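Long-range contact in tryptophan halogenase superfamily (Brevundimonas sp. BAL3, PDB 6FRL), which is a flavin-dependent halogenase that prefers bromination over chlorination: residues Gly327-Ala339 with Phe374-Arg388. Numbering follows the deposited sequence.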
loop_
_atom_site.group_PDB
_atom_site.type_symbol
_atom_site.label_atom_id
_atom_site.label_comp_id
_atom_site.label_asym_id
_atom_site.label_seq_id
_atom_site.Cartn_x
_atom_site.Cartn_y
_atom_site.Cartn_z
ATOM N N GLY B 327 18.993 8.642 14.477
ATOM C CA GLY B 327 19.572 7.816 13.436
ATOM C C GLY B 327 19.156 6.385 13.564
ATOM O O GLY B 327 18.351 6.047 14.433
ATOM N N ARG B 328 19.709 5.540 12.704
ATOM C CA ARG B 328 19.366 4.136 12.700
ATOM C C ARG B 328 20.605 3.268 12.565
ATOM O O ARG B 328 21.575 3.616 11.884
ATOM C CB ARG B 328 18.357 3.813 11.571
ATOM C CG ARG B 328 18.967 3.758 10.187
ATOM C CD ARG B 328 17.945 3.477 9.109
ATOM N NE ARG B 328 18.611 3.456 7.829
ATOM C CZ ARG B 328 19.380 2.465 7.381
ATOM N NH1 ARG B 328 19.588 1.354 8.094
ATOM N NH2 ARG B 328 19.970 2.583 6.194
ATOM N N ARG B 329 20.544 2.123 13.235
ATOM C CA ARG B 329 21.469 1.000 13.054
ATOM C C ARG B 329 21.520 0.634 11.558
ATOM O O ARG B 329 20.484 0.556 10.915
ATOM C CB ARG B 329 20.929 -0.167 13.899
ATOM C CG ARG B 329 21.782 -1.420 13.972
ATOM C CD ARG B 329 23.067 -1.153 14.711
ATOM N NE ARG B 329 22.910 -0.583 16.038
ATOM C CZ ARG B 329 23.902 -0.029 16.735
ATOM N NH1 ARG B 329 25.160 0.072 16.237
ATOM N NH2 ARG B 329 23.631 0.435 17.949
ATOM N N SER B 330 22.702 0.413 11.002
ATOM C CA SER B 330 22.842 0.248 9.544
ATOM C C SER B 330 22.087 -0.946 8.963
ATOM O O SER B 330 21.565 -0.887 7.855
ATOM C CB SER B 330 24.333 0.172 9.164
ATOM O OG SER B 330 24.978 1.372 9.551
ATOM N N GLN B 331 22.080 -2.050 9.705
ATOM C CA GLN B 331 21.204 -3.168 9.430
ATOM C C GLN B 331 20.635 -3.586 10.785
ATOM O O GLN B 331 21.360 -3.711 11.741
ATOM C CB GLN B 331 21.930 -4.275 8.644
ATOM C CG GLN B 331 22.759 -5.298 9.388
ATOM C CD GLN B 331 23.559 -6.185 8.406
ATOM O OE1 GLN B 331 24.498 -5.690 7.795
ATOM N NE2 GLN B 331 23.180 -7.474 8.240
ATOM N N ALA B 332 19.328 -3.729 10.889
ATOM C CA ALA B 332 18.721 -4.036 12.175
ATOM C C ALA B 332 18.858 -5.515 12.529
ATOM O O ALA B 332 18.773 -5.870 13.710
ATOM C CB ALA B 332 17.245 -3.600 12.222
ATOM N N TRP B 333 19.055 -6.345 11.509
ATOM C CA TRP B 333 19.284 -7.788 11.636
ATOM C C TRP B 333 20.626 -8.168 10.977
ATOM O O TRP B 333 20.846 -7.926 9.766
ATOM C CB TRP B 333 18.153 -8.550 10.949
ATOM C CG TRP B 333 18.084 -10.049 11.107
ATOM C CD1 TRP B 333 19.091 -10.914 11.437
ATOM C CD2 TRP B 333 16.943 -10.860 10.865
ATOM N NE1 TRP B 333 18.650 -12.207 11.428
ATOM C CE2 TRP B 333 17.331 -12.213 11.085
ATOM C CE3 TRP B 333 15.633 -10.583 10.477
ATOM C CZ2 TRP B 333 16.453 -13.280 10.927
ATOM C CZ3 TRP B 333 14.742 -11.635 10.331
ATOM C CH2 TRP B 333 15.156 -12.979 10.559
ATOM N N ALA B 334 21.520 -8.748 11.785
ATOM C CA ALA B 334 22.779 -9.299 11.294
ATOM C C ALA B 334 22.968 -10.703 11.871
ATOM O O ALA B 334 22.725 -10.933 13.043
ATOM C CB ALA B 334 23.932 -8.397 11.699
ATOM N N LYS B 335 23.417 -11.627 11.040
ATOM C CA LYS B 335 23.629 -13.015 11.438
ATOM C C LYS B 335 22.376 -13.603 12.115
ATOM O O LYS B 335 21.357 -13.762 11.442
ATOM C CB LYS B 335 24.943 -13.159 12.218
ATOM C CG LYS B 335 26.161 -12.951 11.310
ATOM C CD LYS B 335 27.462 -12.743 12.051
ATOM C CE LYS B 335 28.564 -12.228 11.118
ATOM N NZ LYS B 335 28.854 -13.239 10.061
ATOM N N ASN B 336 22.435 -13.900 13.413
ATOM C CA ASN B 336 21.276 -14.420 14.162
ATOM C C ASN B 336 20.890 -13.494 15.312
ATOM O O ASN B 336 20.390 -13.937 16.359
ATOM C CB ASN B 336 21.563 -15.855 14.661
ATOM C CG ASN B 336 22.682 -15.928 15.680
ATOM O OD1 ASN B 336 23.622 -15.118 15.680
ATOM N ND2 ASN B 336 22.582 -16.904 16.574
ATOM N N CYS B 337 21.111 -12.195 15.103
ATOM C CA CYS B 337 20.685 -11.168 16.027
ATOM C C CYS B 337 19.746 -10.200 15.324
ATOM O O CYS B 337 20.105 -9.643 14.290
ATOM C CB CYS B 337 21.888 -10.420 16.535
ATOM S SG CYS B 337 21.449 -9.188 17.750
ATOM N N VAL B 338 18.553 -10.002 15.898
ATOM C CA VAL B 338 17.591 -8.977 15.451
ATOM C C VAL B 338 17.569 -7.927 16.518
ATOM O O VAL B 338 17.420 -8.270 17.695
ATOM C CB VAL B 338 16.164 -9.527 15.340
ATOM C CG1 VAL B 338 15.211 -8.475 14.809
ATOM C CG2 VAL B 338 16.158 -10.728 14.432
ATOM N N ALA B 339 17.684 -6.656 16.123
ATOM C CA ALA B 339 17.639 -5.564 17.086
ATOM C C ALA B 339 16.238 -4.954 17.165
ATOM O O ALA B 339 15.680 -4.549 16.136
ATOM C CB ALA B 339 18.652 -4.519 16.697
ATOM N N PHE B 374 19.164 -19.235 8.488
ATOM C CA PHE B 374 19.189 -17.770 8.393
ATOM C C PHE B 374 19.417 -17.286 6.949
ATOM O O PHE B 374 20.360 -16.522 6.636
ATOM C CB PHE B 374 20.207 -17.189 9.398
ATOM C CG PHE B 374 19.720 -17.197 10.820
ATOM C CD1 PHE B 374 19.935 -18.316 11.643
ATOM C CD2 PHE B 374 19.011 -16.103 11.338
ATOM C CE1 PHE B 374 19.466 -18.341 12.955
ATOM C CE2 PHE B 374 18.537 -16.119 12.651
ATOM C CZ PHE B 374 18.759 -17.255 13.457
ATOM N N ALA B 375 18.523 -17.748 6.076
ATOM C CA ALA B 375 18.558 -17.436 4.656
ATOM C C ALA B 375 18.669 -15.926 4.398
ATOM O O ALA B 375 17.899 -15.119 4.938
ATOM C CB ALA B 375 17.341 -17.998 3.988
ATOM N N GLN B 376 19.642 -15.560 3.572
ATOM C CA GLN B 376 20.018 -14.166 3.335
ATOM C C GLN B 376 18.867 -13.298 2.836
ATOM O O GLN B 376 18.779 -12.149 3.254
ATOM C CB GLN B 376 21.242 -14.059 2.372
ATOM C CG GLN B 376 21.920 -12.680 2.291
ATOM C CD GLN B 376 22.362 -12.110 3.629
ATOM O OE1 GLN B 376 23.110 -12.737 4.323
ATOM N NE2 GLN B 376 21.905 -10.921 3.981
ATOM N N PRO B 377 17.976 -13.841 1.971
ATOM C CA PRO B 377 16.830 -12.996 1.510
ATOM C C PRO B 377 15.872 -12.516 2.632
ATOM O O PRO B 377 15.292 -11.424 2.556
ATOM C CB PRO B 377 16.117 -13.906 0.518
ATOM C CG PRO B 377 17.171 -14.896 0.056
ATOM C CD PRO B 377 18.064 -15.117 1.223
ATOM N N ILE B 378 15.731 -13.323 3.677
ATOM C CA ILE B 378 14.933 -12.948 4.832
ATOM C C ILE B 378 15.561 -11.771 5.550
ATOM O O ILE B 378 14.885 -10.796 5.875
ATOM C CB ILE B 378 14.773 -14.130 5.822
ATOM C CG1 ILE B 378 13.998 -15.273 5.149
ATOM C CG2 ILE B 378 14.015 -13.674 7.065
ATOM C CD1 ILE B 378 13.873 -16.517 5.995
ATOM N N LEU B 379 16.854 -11.860 5.823
ATOM C CA LEU B 379 17.543 -10.723 6.445
ATOM C C LEU B 379 17.394 -9.465 5.562
ATOM O O LEU B 379 17.056 -8.377 6.057
ATOM C CB LEU B 379 19.013 -11.020 6.697
ATOM C CG LEU B 379 19.307 -11.802 7.977
ATOM C CD1 LEU B 379 18.691 -13.188 7.963
ATOM C CD2 LEU B 379 20.826 -11.923 8.153
ATOM N N ASP B 380 17.624 -9.624 4.257
ATOM C CA ASP B 380 17.629 -8.479 3.341
ATOM C C ASP B 380 16.281 -7.764 3.327
ATOM O O ASP B 380 16.240 -6.547 3.450
ATOM C CB ASP B 380 18.037 -8.886 1.922
ATOM C CG ASP B 380 19.533 -9.214 1.795
ATOM O OD1 ASP B 380 20.348 -9.006 2.739
ATOM O OD2 ASP B 380 19.894 -9.698 0.721
ATOM N N GLU B 381 15.193 -8.514 3.198
ATOM C CA GLU B 381 13.852 -7.931 3.263
ATOM C C GLU B 381 13.570 -7.238 4.610
ATOM O O GLU B 381 13.097 -6.127 4.623
ATOM C CB GLU B 381 12.780 -9.006 2.973
ATOM C CG GLU B 381 11.329 -8.514 2.923
ATOM C CD GLU B 381 11.048 -7.483 1.816
ATOM O OE1 GLU B 381 10.000 -6.798 1.949
ATOM O OE2 GLU B 381 11.892 -7.312 0.876
ATOM N N PHE B 382 13.864 -7.900 5.731
ATOM C CA PHE B 382 13.692 -7.303 7.069
ATOM C C PHE B 382 14.486 -6.015 7.164
ATOM O O PHE B 382 13.969 -5.000 7.616
ATOM C CB PHE B 382 14.116 -8.280 8.174
ATOM C CG PHE B 382 13.833 -7.802 9.591
ATOM C CD1 PHE B 382 14.647 -6.854 10.212
ATOM C CD2 PHE B 382 12.803 -8.359 10.334
ATOM C CE1 PHE B 382 14.388 -6.436 11.518
ATOM C CE2 PHE B 382 12.547 -7.942 11.648
ATOM C CZ PHE B 382 13.340 -6.980 12.237
ATOM N N ASN B 383 15.728 -6.049 6.719
ATOM C CA ASN B 383 16.610 -4.875 6.812
ATOM C C ASN B 383 16.129 -3.747 5.948
ATOM O O ASN B 383 16.151 -2.580 6.388
ATOM C CB ASN B 383 18.083 -5.233 6.526
ATOM C CG ASN B 383 18.725 -5.985 7.686
ATOM O OD1 ASN B 383 18.363 -5.767 8.849
ATOM N ND2 ASN B 383 19.680 -6.887 7.378
ATOM N N ASP B 384 15.625 -4.099 4.766
ATOM C CA ASP B 384 15.095 -3.112 3.824
ATOM C C ASP B 384 13.805 -2.439 4.329
ATOM O O ASP B 384 13.684 -1.219 4.303
ATOM C CB ASP B 384 14.897 -3.726 2.422
ATOM C CG ASP B 384 14.611 -2.656 1.366
ATOM O OD1 ASP B 384 15.487 -1.809 1.089
ATOM O OD2 ASP B 384 13.486 -2.638 0.842
ATOM N N GLN B 385 12.851 -3.231 4.800
ATOM C CA GLN B 385 11.606 -2.674 5.345
ATOM C C GLN B 385 11.933 -1.721 6.502
ATOM O O GLN B 385 11.485 -0.574 6.510
ATOM C CB GLN B 385 10.638 -3.786 5.822
ATOM C CG GLN B 385 10.083 -4.695 4.742
ATOM C CD GLN B 385 9.059 -5.725 5.251
ATOM O OE1 GLN B 385 8.493 -5.609 6.350
ATOM N NE2 GLN B 385 8.810 -6.754 4.429
ATOM N N THR B 386 12.721 -2.203 7.466
ATOM C CA THR B 386 13.070 -1.436 8.681
ATOM C C THR B 386 13.710 -0.073 8.368
ATOM O O THR B 386 13.325 0.962 8.930
ATOM C CB THR B 386 14.003 -2.271 9.605
ATOM O OG1 THR B 386 13.426 -3.572 9.856
ATOM C CG2 THR B 386 14.255 -1.552 10.929
ATOM N N ALA B 387 14.676 -0.086 7.460
ATOM C CA ALA B 387 15.372 1.129 7.001
ATOM C C ALA B 387 14.375 2.132 6.386
ATOM O O ALA B 387 14.352 3.285 6.808
ATOM C CB ALA B 387 16.458 0.795 5.971
ATOM N N ARG B 388 13.556 1.685 5.434
ATOM C CA ARG B 388 12.634 2.578 4.773
ATOM C C ARG B 388 11.653 3.164 5.779
ATOM O O ARG B 388 11.369 4.366 5.734
ATOM C CB ARG B 388 11.863 1.914 3.597
ATOM C CG ARG B 388 12.714 1.254 2.519
ATOM C CD ARG B 388 13.617 2.202 1.724
ATOM N NE ARG B 388 14.851 2.658 2.400
ATOM C CZ ARG B 388 16.017 1.968 2.513
ATOM N NH1 ARG B 388 16.178 0.731 2.051
ATOM N NH2 ARG B 388 17.066 2.536 3.106
HETATM O O HOH W 1 17.736 -2.031 8.642
#
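Trp333 leans out from the short strand 333-334 onto helix 376-402, and its indole meets three side chains of the helix and Phe374 just before it. CB lies beside the amide oxygen of Asn383. With CG swung anti to the backbone N (chi1 -172°), the ring system reaches down over the helix, where Leu379 lies under the pyrrole half: Leu379 CG stands 3.5 Å from the centroid of the five-membered ring, almost on its normal, a CH-pi contact. Val338 CG2 covers the opposite face, so the flat indole is sandwiched between branched aliphatic groups. NE1, on a buried ring, is satisfied by Lys335 O at 3.1 Å, which it meets from above the carbonyl plane. Along the benzo edge, CE3 of Trp333 points into the face of Phe382, a T-shaped pair in which the Trp333 and Phe382 ring planes stand at 84°; farther round, CH2 meets Ile378 CG2 and CZ2 of Trp333 reaches Phe374 CD2 at 3.8 Å. Phe374 in turn lays its ring face against Asn336 CB, while the amide of Asn336 bonds to Val204 and Asp218.

Asparagine suits position 383 because its amide can answer both the N-H and the C=O of one residue, Trp333, which belong to successive peptide groups. Trp333 N gives its hydrogen to Asn383 OD1 (2.8 Å), and Asn383 ND2 returns one to Trp333 O (2.9 Å); each bond lies in the acceptor's carbonyl plane, on a lone pair. Gln331 NE2 also donates to Trp333 O, so two side-chain amides grip that oxygen. Replacing Trp333 by alanine would remove the indole and is likely to leave Leu379 and the face of Phe382 across a gap, without their aromatic partner. Strand 333-334 is an edge strand of its sheet within the chain, and the paired amide bonds and edge-to-face rings fasten it to the helix through directional polar bonds and apolar contact together.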